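Local coordinates for selenium-binding protein (PDB 2ECE) that is of unknown function but may bind selenium, and folds as a beta propeller, at residues Arg251-Leu256 against Ile269-Ser274; Ile300-Leu305 against Phe316-Pro321; Pro320-Asp325 against Ser338-Gly343; Gly343-Tyr348 against Val362-Ile367. One frame throughout, in Å; residues are numbered along the deposited sequence.

Contact 1. Residues Arg251-Leu256 against Ile269-Ser274; sequences RMALEL and INMVVS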
loop_
_atom_site.group_PDB
_atom_site.type_symbol
_atom_site.label_atom_id
_atom_site.label_comp_id
_atom_site.label_asym_id
_atom_site.label_seq_id
_atom_site.Cartn_x
_atom_site.Cartn_y
_atom_site.Cartn_z
ATOM N N ARG A 251 12.057 -7.043 -11.501
ATOM C CA ARG A 251 11.318 -7.958 -10.642
ATOM C C ARG A 251 10.556 -7.226 -9.531
ATOM O O ARG A 251 10.998 -6.203 -9.011
ATOM C CB ARG A 251 12.268 -8.992 -10.028
ATOM C CG ARG A 251 12.868 -9.964 -11.041
ATOM C CD ARG A 251 11.794 -10.829 -11.683
ATOM N NE ARG A 251 12.352 -11.851 -12.568
ATOM C CZ ARG A 251 12.790 -11.625 -13.805
ATOM N NH1 ARG A 251 12.733 -10.404 -14.321
ATOM N NH2 ARG A 251 13.287 -12.627 -14.527
ATOM N N MET A 252 9.411 -7.794 -9.176
ATOM C CA MET A 252 8.524 -7.269 -8.160
ATOM C C MET A 252 7.723 -6.077 -8.703
ATOM O O MET A 252 8.088 -4.915 -8.500
ATOM C CB MET A 252 9.325 -6.849 -6.926
ATOM C CG MET A 252 10.099 -7.993 -6.259
ATOM S SD MET A 252 10.835 -7.557 -4.671
ATOM C CE MET A 252 12.282 -8.661 -4.616
ATOM N N ALA A 253 6.557 -6.386 -9.268
ATOM C CA ALA A 253 5.652 -5.379 -9.804
ATOM C C ALA A 253 4.681 -5.198 -8.630
ATOM O O ALA A 253 3.734 -5.989 -8.506
ATOM C CB ALA A 253 4.930 -5.929 -11.043
ATOM N N LEU A 254 4.873 -4.172 -7.800
ATOM C CA LEU A 254 4.056 -3.989 -6.632
ATOM C C LEU A 254 2.794 -3.097 -6.828
ATOM O O LEU A 254 1.733 -3.588 -7.240
ATOM C CB LEU A 254 4.998 -3.468 -5.443
ATOM C CG LEU A 254 6.096 -4.530 -5.154
ATOM C CD1 LEU A 254 6.672 -4.184 -3.810
ATOM C CD2 LEU A 254 5.576 -5.984 -5.126
ATOM N N GLU A 255 2.867 -1.927 -6.151
ATOM C CA GLU A 255 1.778 -0.963 -6.030
ATOM C C GLU A 255 1.206 -0.318 -7.253
ATOM O O GLU A 255 1.921 0.348 -8.027
ATOM C CB GLU A 255 2.164 0.145 -5.012
ATOM C CG GLU A 255 2.570 -0.320 -3.607
ATOM C CD GLU A 255 1.444 -0.977 -2.816
ATOM O OE1 GLU A 255 0.276 -0.588 -2.999
ATOM O OE2 GLU A 255 1.731 -1.874 -1.992
ATOM N N LEU A 256 -0.108 -0.474 -7.401
ATOM C CA LEU A 256 -0.826 0.026 -8.581
ATOM C C LEU A 256 -1.587 1.285 -8.266
ATOM O O LEU A 256 -2.416 1.288 -7.354
ATOM C CB LEU A 256 -1.811 -1.036 -9.114
ATOM C CG LEU A 256 -1.203 -2.156 -9.955
ATOM C CD1 LEU A 256 -2.144 -3.344 -10.023
ATOM C CD2 LEU A 256 -0.896 -1.615 -11.342
ATOM N N ILE A 269 2.993 2.256 -11.535
ATOM C CA ILE A 269 3.361 1.053 -10.798
ATOM C C ILE A 269 4.875 1.055 -10.634
ATOM O O ILE A 269 5.612 1.505 -11.521
ATOM C CB ILE A 269 2.936 -0.258 -11.506
ATOM C CG1 ILE A 269 3.257 -1.449 -10.593
ATOM C CG2 ILE A 269 3.670 -0.418 -12.826
ATOM C CD1 ILE A 269 2.743 -2.792 -11.102
ATOM N N ASN A 270 5.331 0.571 -9.486
ATOM C CA ASN A 270 6.753 0.509 -9.208
ATOM C C ASN A 270 7.316 -0.899 -9.388
ATOM O O ASN A 270 6.683 -1.894 -9.010
ATOM C CB ASN A 270 7.029 0.994 -7.777
ATOM C CG ASN A 270 6.291 0.173 -6.714
ATOM O OD1 ASN A 270 5.074 -0.015 -6.784
ATOM N ND2 ASN A 270 7.027 -0.302 -5.718
ATOM N N MET A 271 8.487 -0.969 -10.012
ATOM C CA MET A 271 9.208 -2.219 -10.199
ATOM C C MET A 271 10.338 -2.025 -9.207
ATOM O O MET A 271 11.162 -1.127 -9.374
ATOM C CB MET A 271 9.765 -2.341 -11.619
ATOM C CG MET A 271 8.737 -2.712 -12.670
ATOM S SD MET A 271 7.667 -4.109 -12.187
ATOM C CE MET A 271 8.849 -5.432 -12.013
ATOM N N VAL A 272 10.368 -2.853 -8.168
ATOM C CA VAL A 272 11.367 -2.717 -7.112
ATOM C C VAL A 272 12.844 -2.873 -7.468
ATOM O O VAL A 272 13.665 -2.043 -7.074
ATOM C CB VAL A 272 11.061 -3.677 -5.933
ATOM C CG1 VAL A 272 12.093 -3.489 -4.824
ATOM C CG2 VAL A 272 9.658 -3.408 -5.395
ATOM N N VAL A 273 13.198 -3.916 -8.206
ATOM C CA VAL A 273 14.605 -4.121 -8.504
ATOM C C VAL A 273 14.914 -4.715 -9.874
ATOM O O VAL A 273 14.217 -5.608 -10.360
ATOM C CB VAL A 273 15.244 -5.002 -7.406
ATOM C CG1 VAL A 273 14.475 -6.301 -7.282
ATOM C CG2 VAL A 273 16.710 -5.270 -7.720
ATOM N N SER A 274 15.969 -4.195 -10.495
ATOM C CA SER A 274 16.411 -4.670 -11.796
ATOM C C SER A 274 17.491 -5.717 -11.593
ATOM O O SER A 274 18.403 -5.522 -10.797
ATOM C CB SER A 274 16.984 -3.516 -12.620
ATOM O OG SER A 274 17.789 -4.013 -13.676
#

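Contact 2. Residues Ile300-Leu305 against Phe316-Pro321; sequences IPAEPL and FKAVPP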
loop_
_atom_site.group_PDB
_atom_site.type_symbol
_atom_site.label_atom_id
_atom_site.label_comp_id
_atom_site.label_asym_id
_atom_site.label_seq_id
_atom_site.Cartn_x
_atom_site.Cartn_y
_atom_site.Cartn_z
ATOM N N ILE A 300 15.639 4.955 -10.974
ATOM C CA ILE A 300 16.532 5.392 -9.917
ATOM C C ILE A 300 17.634 4.356 -9.752
ATOM O O ILE A 300 17.361 3.185 -9.500
ATOM C CB ILE A 300 15.771 5.559 -8.581
ATOM C CG1 ILE A 300 14.658 6.600 -8.752
ATOM C CG2 ILE A 300 16.737 5.982 -7.480
ATOM C CD1 ILE A 300 13.762 6.747 -7.546
ATOM N N PRO A 301 18.901 4.775 -9.911
ATOM C CA PRO A 301 20.042 3.865 -9.778
ATOM C C PRO A 301 20.444 3.580 -8.332
ATOM O O PRO A 301 20.114 4.335 -7.412
ATOM C CB PRO A 301 21.141 4.593 -10.544
ATOM C CG PRO A 301 20.860 6.023 -10.195
ATOM C CD PRO A 301 19.346 6.101 -10.381
ATOM N N ALA A 302 21.156 2.475 -8.140
ATOM C CA ALA A 302 21.631 2.100 -6.819
ATOM C C ALA A 302 22.785 3.037 -6.455
ATOM O O ALA A 302 23.419 3.617 -7.340
ATOM C CB ALA A 302 22.106 0.651 -6.827
ATOM N N GLU A 303 23.048 3.195 -5.160
ATOM C CA GLU A 303 24.132 4.061 -4.703
ATOM C C GLU A 303 25.312 3.247 -4.183
ATOM O O GLU A 303 25.190 2.518 -3.199
ATOM C CB GLU A 303 23.652 4.992 -3.586
ATOM C CG GLU A 303 22.837 6.194 -4.041
ATOM C CD GLU A 303 23.678 7.255 -4.732
ATOM O OE1 GLU A 303 24.921 7.129 -4.731
ATOM O OE2 GLU A 303 23.094 8.222 -5.269
ATOM N N PRO A 304 26.471 3.346 -4.851
ATOM C CA PRO A 304 27.635 2.587 -4.379
ATOM C C PRO A 304 28.007 2.951 -2.934
ATOM O O PRO A 304 27.937 4.115 -2.531
ATOM C CB PRO A 304 28.725 2.940 -5.402
ATOM C CG PRO A 304 28.209 4.210 -6.083
ATOM C CD PRO A 304 26.734 3.961 -6.162
ATOM N N LEU A 305 28.379 1.937 -2.159
ATOM C CA LEU A 305 28.748 2.104 -0.755
ATOM C C LEU A 305 29.555 0.858 -0.399
ATOM O O LEU A 305 29.110 -0.256 -0.677
ATOM C CB LEU A 305 27.484 2.144 0.110
ATOM C CG LEU A 305 27.255 3.214 1.182
ATOM C CD1 LEU A 305 26.461 2.578 2.324
ATOM C CD2 LEU A 305 28.569 3.763 1.702
ATOM N N PHE A 316 27.347 -6.762 -3.615
ATOM C CA PHE A 316 27.162 -5.708 -4.604
ATOM C C PHE A 316 27.818 -4.362 -4.276
ATOM O O PHE A 316 27.946 -3.506 -5.155
ATOM C CB PHE A 316 25.661 -5.513 -4.855
ATOM C CG PHE A 316 24.907 -6.803 -5.039
ATOM C CD1 PHE A 316 24.377 -7.482 -3.944
ATOM C CD2 PHE A 316 24.765 -7.362 -6.302
ATOM C CE1 PHE A 316 23.716 -8.703 -4.106
ATOM C CE2 PHE A 316 24.106 -8.582 -6.476
ATOM C CZ PHE A 316 23.581 -9.254 -5.372
ATOM N N LYS A 317 28.237 -4.177 -3.027
ATOM C CA LYS A 317 28.869 -2.926 -2.600
ATOM C C LYS A 317 28.058 -1.710 -3.056
ATOM O O LYS A 317 28.615 -0.666 -3.417
ATOM C CB LYS A 317 30.306 -2.827 -3.139
ATOM C CG LYS A 317 31.177 -4.039 -2.816
ATOM C CD LYS A 317 32.557 -3.657 -2.276
ATOM C CE LYS A 317 32.522 -3.390 -0.772
ATOM N NZ LYS A 317 33.880 -3.150 -0.200
ATOM N N ALA A 318 26.736 -1.860 -3.034
ATOM C CA ALA A 318 25.831 -0.789 -3.426
ATOM C C ALA A 318 24.534 -0.904 -2.629
ATOM O O ALA A 318 24.248 -1.943 -2.036
ATOM C CB ALA A 318 25.540 -0.869 -4.922
ATOM N N VAL A 319 23.763 0.176 -2.609
ATOM C CA VAL A 319 22.486 0.194 -1.905
ATOM C C VAL A 319 21.411 0.423 -2.955
ATOM O O VAL A 319 21.375 1.472 -3.602
ATOM C CB VAL A 319 22.418 1.336 -0.870
ATOM C CG1 VAL A 319 21.080 1.294 -0.128
ATOM C CG2 VAL A 319 23.578 1.218 0.112
ATOM N N PRO A 320 20.529 -0.563 -3.159
ATOM C CA PRO A 320 19.483 -0.374 -4.162
ATOM C C PRO A 320 18.489 0.626 -3.593
ATOM O O PRO A 320 18.326 0.713 -2.373
ATOM C CB PRO A 320 18.877 -1.773 -4.306
ATOM C CG PRO A 320 19.958 -2.699 -3.747
ATOM C CD PRO A 320 20.453 -1.910 -2.576
ATOM N N PRO A 321 17.837 1.419 -4.456
ATOM C CA PRO A 321 16.878 2.373 -3.907
ATOM C C PRO A 321 15.715 1.635 -3.251
ATOM O O PRO A 321 15.190 2.081 -2.233
ATOM C CB PRO A 321 16.450 3.177 -5.135
ATOM C CG PRO A 321 16.606 2.184 -6.254
ATOM C CD PRO A 321 17.934 1.556 -5.918
#

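Contact 3. Residues Pro320-Asp325 against Ser338-Gly343; sequences PPLVTD and SLWGIG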
loop_
_atom_site.group_PDB
_atom_site.type_symbol
_atom_site.label_atom_id
_atom_site.label_comp_id
_atom_site.label_asym_id
_atom_site.label_seq_id
_atom_site.Cartn_x
_atom_site.Cartn_y
_atom_site.Cartn_z
ATOM N N PRO A 320 20.529 -0.563 -3.159
ATOM C CA PRO A 320 19.483 -0.374 -4.162
ATOM C C PRO A 320 18.489 0.626 -3.593
ATOM O O PRO A 320 18.326 0.713 -2.373
ATOM C CB PRO A 320 18.877 -1.773 -4.306
ATOM C CG PRO A 320 19.958 -2.699 -3.747
ATOM C CD PRO A 320 20.453 -1.910 -2.576
ATOM N N PRO A 321 17.837 1.419 -4.456
ATOM C CA PRO A 321 16.878 2.373 -3.907
ATOM C C PRO A 321 15.715 1.635 -3.251
ATOM O O PRO A 321 15.190 2.081 -2.233
ATOM C CB PRO A 321 16.450 3.177 -5.135
ATOM C CG PRO A 321 16.606 2.184 -6.254
ATOM C CD PRO A 321 17.934 1.556 -5.918
ATOM N N LEU A 322 15.350 0.490 -3.827
ATOM C CA LEU A 322 14.241 -0.327 -3.334
ATOM C C LEU A 322 12.978 0.502 -3.161
ATOM O O LEU A 322 12.508 0.719 -2.040
ATOM C CB LEU A 322 14.593 -0.994 -2.001
ATOM C CG LEU A 322 15.753 -1.995 -1.992
ATOM C CD1 LEU A 322 15.970 -2.507 -0.569
ATOM C CD2 LEU A 322 15.448 -3.145 -2.942
ATOM N N VAL A 323 12.443 0.983 -4.277
ATOM C CA VAL A 323 11.211 1.765 -4.247
ATOM C C VAL A 323 10.096 0.750 -4.037
ATOM O O VAL A 323 9.764 -0.009 -4.949
ATOM C CB VAL A 323 11.000 2.517 -5.577
ATOM C CG1 VAL A 323 9.638 3.209 -5.581
ATOM C CG2 VAL A 323 12.116 3.559 -5.759
ATOM N N THR A 324 9.533 0.735 -2.829
ATOM C CA THR A 324 8.481 -0.216 -2.475
ATOM C C THR A 324 7.041 0.310 -2.477
ATOM O O THR A 324 6.098 -0.480 -2.560
ATOM C CB THR A 324 8.759 -0.829 -1.094
ATOM O OG1 THR A 324 8.945 0.222 -0.140
ATOM C CG2 THR A 324 10.008 -1.704 -1.135
ATOM N N ASP A 325 6.861 1.623 -2.367
ATOM C CA ASP A 325 5.519 2.193 -2.383
ATOM C C ASP A 325 5.445 3.490 -3.187
ATOM O O ASP A 325 6.437 4.215 -3.320
ATOM C CB ASP A 325 5.020 2.456 -0.953
ATOM C CG ASP A 325 3.529 2.794 -0.908
ATOM O OD1 ASP A 325 2.752 2.083 -1.568
ATOM O OD2 ASP A 325 3.127 3.752 -0.211
ATOM N N SER A 338 8.780 6.110 -2.127
ATOM C CA SER A 338 9.582 5.890 -0.941
ATOM C C SER A 338 10.753 5.044 -1.431
ATOM O O SER A 338 10.598 4.219 -2.335
ATOM C CB SER A 338 8.787 5.137 0.128
ATOM O OG SER A 338 8.428 3.836 -0.315
ATOM N N LEU A 339 11.933 5.281 -0.872
ATOM C CA LEU A 339 13.110 4.506 -1.234
ATOM C C LEU A 339 13.505 3.836 0.067
ATOM O O LEU A 339 14.185 4.425 0.906
ATOM C CB LEU A 339 14.247 5.403 -1.742
ATOM C CG LEU A 339 14.249 5.813 -3.220
ATOM C CD1 LEU A 339 13.137 6.818 -3.488
ATOM C CD2 LEU A 339 15.607 6.425 -3.573
ATOM N N TRP A 340 13.048 2.602 0.227
ATOM C CA TRP A 340 13.293 1.827 1.430
ATOM C C TRP A 340 14.739 1.371 1.587
ATOM O O TRP A 340 15.148 0.973 2.672
ATOM C CB TRP A 340 12.363 0.617 1.433
ATOM C CG TRP A 340 12.265 -0.059 2.752
ATOM C CD1 TRP A 340 11.751 0.461 3.907
ATOM C CD2 TRP A 340 12.629 -1.411 3.046
ATOM N NE1 TRP A 340 11.767 -0.492 4.905
ATOM C CE2 TRP A 340 12.305 -1.648 4.402
ATOM C CE3 TRP A 340 13.205 -2.447 2.296
ATOM C CZ2 TRP A 340 12.526 -2.878 5.019
ATOM C CZ3 TRP A 340 13.426 -3.676 2.915
ATOM C CH2 TRP A 340 13.089 -3.876 4.261
ATOM N N GLY A 341 15.508 1.421 0.503
ATOM C CA GLY A 341 16.899 1.013 0.577
ATOM C C GLY A 341 17.781 2.204 0.893
ATOM O O GLY A 341 18.423 2.263 1.940
ATOM N N ILE A 342 17.793 3.174 -0.014
ATOM C CA ILE A 342 18.600 4.370 0.166
ATOM C C ILE A 342 18.153 5.243 1.344
ATOM O O ILE A 342 18.992 5.770 2.082
ATOM C CB ILE A 342 18.623 5.187 -1.143
ATOM C CG1 ILE A 342 19.543 4.481 -2.145
ATOM C CG2 ILE A 342 19.065 6.624 -0.871
ATOM C CD1 ILE A 342 19.382 4.937 -3.566
ATOM N N GLY A 343 16.840 5.392 1.525
ATOM C CA GLY A 343 16.324 6.191 2.626
ATOM C C GLY A 343 15.755 7.543 2.233
ATOM O O GLY A 343 16.188 8.581 2.741
#

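Contact 4. Residues Gly343-Tyr348 against Val362-Ile367; sequences GEVRQY and VKLGGI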
loop_
_atom_site.group_PDB
_atom_site.type_symbol
_atom_site.label_atom_id
_atom_site.label_comp_id
_atom_site.label_asym_id
_atom_site.label_seq_id
_atom_site.Cartn_x
_atom_site.Cartn_y
_atom_site.Cartn_z
ATOM N N GLY A 343 16.840 5.392 1.525
ATOM C CA GLY A 343 16.324 6.191 2.626
ATOM C C GLY A 343 15.755 7.543 2.233
ATOM O O GLY A 343 16.188 8.581 2.741
ATOM N N GLU A 344 14.765 7.545 1.343
ATOM C CA GLU A 344 14.172 8.803 0.903
ATOM C C GLU A 344 12.687 8.703 0.560
ATOM O O GLU A 344 12.133 7.613 0.394
ATOM C CB GLU A 344 14.882 9.323 -0.359
ATOM C CG GLU A 344 16.395 9.518 -0.279
ATOM C CD GLU A 344 16.996 9.919 -1.630
ATOM O OE1 GLU A 344 16.240 9.983 -2.626
ATOM O OE2 GLU A 344 18.218 10.164 -1.702
ATOM N N VAL A 345 12.061 9.870 0.476
ATOM C CA VAL A 345 10.683 10.001 0.041
ATOM C C VAL A 345 10.872 11.106 -0.983
ATOM O O VAL A 345 11.493 12.133 -0.682
ATOM C CB VAL A 345 9.713 10.510 1.131
ATOM C CG1 VAL A 345 8.349 10.758 0.502
ATOM C CG2 VAL A 345 9.569 9.485 2.249
ATOM N N ARG A 346 10.386 10.881 -2.198
ATOM C CA ARG A 346 10.507 11.864 -3.262
ATOM C C ARG A 346 9.132 12.291 -3.750
ATOM O O ARG A 346 8.143 11.564 -3.590
ATOM C CB ARG A 346 11.290 11.283 -4.442
ATOM C CG ARG A 346 12.716 10.881 -4.121
ATOM C CD ARG A 346 13.434 10.411 -5.377
ATOM N NE ARG A 346 14.831 10.082 -5.115
ATOM C CZ ARG A 346 15.739 9.867 -6.060
ATOM N NH1 ARG A 346 15.405 9.944 -7.341
ATOM N NH2 ARG A 346 16.986 9.581 -5.722
ATOM N N GLN A 347 9.085 13.478 -4.347
ATOM C CA GLN A 347 7.863 14.032 -4.904
ATOM C C GLN A 347 8.144 14.339 -6.370
ATOM O O GLN A 347 9.065 15.089 -6.685
ATOM C CB GLN A 347 7.473 15.325 -4.184
ATOM C CG GLN A 347 6.308 16.058 -4.837
ATOM C CD GLN A 347 6.165 17.488 -4.350
ATOM O OE1 GLN A 347 5.160 17.855 -3.735
ATOM N NE2 GLN A 347 7.173 18.303 -4.620
ATOM N N TYR A 348 7.363 13.748 -7.266
ATOM C CA TYR A 348 7.537 13.991 -8.689
ATOM C C TYR A 348 6.318 14.703 -9.253
ATOM O O TYR A 348 5.183 14.269 -9.050
ATOM C CB TYR A 348 7.734 12.684 -9.459
ATOM C CG TYR A 348 9.086 12.042 -9.295
ATOM C CD1 TYR A 348 9.385 11.275 -8.172
ATOM C CD2 TYR A 348 10.071 12.194 -10.274
ATOM C CE1 TYR A 348 10.635 10.669 -8.026
ATOM C CE2 TYR A 348 11.323 11.596 -10.141
ATOM C CZ TYR A 348 11.598 10.833 -9.013
ATOM O OH TYR A 348 12.831 10.234 -8.875
ATOM N N VAL A 362 13.355 14.176 0.602
ATOM C CA VAL A 362 13.773 14.241 1.996
ATOM C C VAL A 362 14.493 12.941 2.339
ATOM O O VAL A 362 14.243 11.901 1.724
ATOM C CB VAL A 362 12.576 14.441 2.964
ATOM C CG1 VAL A 362 11.924 15.789 2.711
ATOM C CG2 VAL A 362 11.572 13.310 2.803
ATOM N N LYS A 363 15.401 13.007 3.307
ATOM C CA LYS A 363 16.161 11.833 3.725
ATOM C C LYS A 363 15.707 11.365 5.099
ATOM O O LYS A 363 15.637 12.151 6.039
ATOM C CB LYS A 363 17.661 12.147 3.776
ATOM C CG LYS A 363 18.235 12.752 2.509
ATOM C CD LYS A 363 19.728 13.004 2.681
ATOM C CE LYS A 363 20.245 14.018 1.684
ATOM N NZ LYS A 363 19.999 13.591 0.282
ATOM N N LEU A 364 15.405 10.077 5.207
ATOM C CA LEU A 364 14.954 9.490 6.462
ATOM C C LEU A 364 15.536 8.083 6.559
ATOM O O LEU A 364 15.304 7.252 5.676
ATOM C CB LEU A 364 13.423 9.419 6.492
ATOM C CG LEU A 364 12.608 10.716 6.468
ATOM C CD1 LEU A 364 11.154 10.402 6.122
ATOM C CD2 LEU A 364 12.702 11.416 7.826
ATOM N N GLY A 365 16.291 7.820 7.625
ATOM C CA GLY A 365 16.899 6.510 7.808
ATOM C C GLY A 365 17.631 6.034 6.564
ATOM O O GLY A 365 18.383 6.793 5.955
ATOM N N GLY A 366 17.420 4.775 6.187
ATOM C CA GLY A 366 18.055 4.239 4.995
ATOM C C GLY A 366 19.432 3.638 5.208
ATOM O O GLY A 366 20.206 4.098 6.052
ATOM N N ILE A 367 19.740 2.598 4.444
ATOM C CA ILE A 367 21.045 1.960 4.547
ATOM C C ILE A 367 22.094 2.942 4.022
ATOM O O ILE A 367 23.232 2.964 4.493
ATOM C CB ILE A 367 21.099 0.662 3.717
ATOM C CG1 ILE A 367 20.103 -0.357 4.275
ATOM C CG2 ILE A 367 22.506 0.092 3.732
ATOM C CD1 ILE A 367 19.868 -1.546 3.364
#

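Contact 1. Residues Arg251-Leu256 against Ile269-Ser274
Met252 and Val272 cross obliquely where strands 250-258 and 266-274 run antiparallel, CB of Met252 lying 3.7 Å from CB of Val272. The chain of Met252 runs extended beyond CG and brings its CE within reach of CG1 of Val273. Val272 sends its CG2 to Leu254 instead, pressing on CD1 of that residue at 3.5 Å, tighter than a usual carbon-carbon contact. Beyond Leu254, Asn270 has CG in the crowded position between its backbone N and carbonyl carbon (chi1 59°). There it lies alongside Glu255, pointing the same way, with amide and carboxylate planes only 21° apart. Both polar ends have partners beyond the pair: Asn270 ND2 reaches Val323 O, while the carboxylate meets Arg257 and His75. A separate apolar group gathers on the face of Ala253. Met271, bent at chi2 and chi3, curls back so that its SD sits 3.5 Å from CB of Ala253. The extended Ile269 brings its CD1 to the same CB at 3.8 Å and lies side by side with Leu256. Among the backbone bonds, Leu254 N meets Asn270 O nearly along the C=O axis at 3.2 Å. This buried pairing joins the first two strands of a blade of the beta propeller.

Contact 2. Residues Ile300-Leu305 against Phe316-Pro321
A short antiparallel ladder adds strand 318-319 to the edge of a propeller blade, beside the end of strand 291-304. Glu303 and Val319 form a hydrogen-bonded pair, with Glu303 N giving to Val319 O at 2.9 Å and Val319 N to Glu303 O at 2.8 Å. In both, the donor stands above the carbonyl plane rather than on a lone pair. Weaker CA-H...O contacts accompany them, Ala318 CA lying 3.4 Å from Glu303 O. Apolar packing divides into two places. At the Ile300 end, Ile300 and Pro321 slide past each other in opposite directions: CG2 of Ile300 meets CB of Pro321 at 3.7 Å, CG of the proline ring lies 3.5 Å from Ile300 O, and CD reaches CA of Ala302. An alanine in place of Pro321 would remove CG and CD, and would probably loosen the packing against Ile300 and Ala302. At the Leu305 end, Leu305 lies side by side with Val319, its CD1 3.9 Å from Val319 CG2, which sits beside the backbone N of Val319. The ladder closes with Leu305 N bonded to Lys317 O at 2.9 Å, almost straight at 174° but with the nitrogen 45° out of the carbonyl plane.

Contact 3. Residues Pro320-Asp325 against Ser338-Gly343
Two successive carbonyls of segment 320-325 take up two successive N-H groups of segment 338-343. Pro321 O accepts from Gly341 N at 2.8 Å and Leu322 O from Trp340 N at 3.0 Å, each nitrogen more than 40° above the carbonyl plane. Further along, Ser338 N gives to Asp325 O at 3.2 Å, here within the plane. The hydroxyl of Ser338 receives a weak bond from Asp325 N and has a stronger partner in Gln384 O. Segment 320-325 is the link that leads from one propeller blade into the first strand of the next, and it lies against the second strand of that blade and the turn after it. Gly341 suits this spot, since a CB would collide with Pro320 O. Ser338 O, buried here, finds no hydrogen-bond donor; CA of Val323 approaches it at 3.2 Å as a CA-H...O contact. Leu339 has its CD2 3.7 Å from CB of Pro321 and its CG 4.0 Å from CG2 of Val323, beside which it lies pointing the same way. An alanine in place of Leu339 would lose CG and both its methyls, and would probably leave Pro321 and Val323 less firmly packed. Trp340 crosses Leu322 obliquely, CE3 meeting CD1, while its NE1 bonds to Asn399 O. Thr324 OG1 is paired with Gln384 OE1. Asp325 splits its carboxylate: OD1 forms a salt bridge with Arg257, and OD2 accepts from Leu386 N.

Contact 4. Residues Gly343-Tyr348 against Val362-Ile367
The open end of the hairpin of strands 344-349 and 357-363 begins at a G1 beta bulge, in which Gly343 and Glu344 both face Leu339 of the preceding strand 334-339. Val345 and Val362 form a hydrogen-bonded antiparallel pair. Val362 N meets Val345 O at 3.0 Å, nearly along the C=O axis, and Val345 N answers to Val362 O at 3.2 Å. Their side chains share one face, CB of Val345 touching CG2 of Val362 at 3.8 Å; that methyl occupies the crowded position between its backbone N and carbonyl carbon. Beyond them the strand 357-363 ends, but Leu364 N still bonds to Gly343 O, approaching from above the carbonyl plane. The chain then passes so close that the CA atoms of Gly343 and Gly366 are 3.5 Å apart. A CB on either residue would clash with the other segment, so this approach depends on both being glycine. On the other face, Glu344, Arg346 and Tyr348 follow one another along a single strand. Arg346 grips Glu344 side-on, NE at 2.9 Å and NH2 at 3.2 Å from the same oxygen, OE1, which lies in the guanidinium plane. NH1 of Arg346 gives to Tyr348 OH at 3.0 Å, also in plane. The second carboxylate oxygen, OE2, bonds to His369 NE2 and has Lys363 NZ 4.3 Å away, too far for a salt bridge. With two nitrogens of Arg346 on one oxygen, His369 on the other and a lysine nearby, this buried carboxylate is likely to stay ionised, its rotation fixed from both oxygens.

How the contacts relate
Contacts 1 and 2 belong to one sheet but to its opposite edges: contact 1 is fully buried about 12 Å from the chain centre, whereas contact 2 lies about 24 Å out and is partly exposed. Contact 4 lies in the next sheet, and contact 3 packs the linking loop 320-325 on it; both are buried, share Gly343 and are joined by probable backbone hydrogen bonds. Contact 3 also continues from contact 2 through Pro320 and Pro321, and reaches contact 1 by way of Val323. The chemistry differs accordingly: contact 1 pairs a backbone ladder with apolar side chains and the Asn270-Glu255 pair, contact 2 is a short ladder with prolines, a loop's carbonyls do the bonding in contact 3, and contact 4 combines glycines with charges.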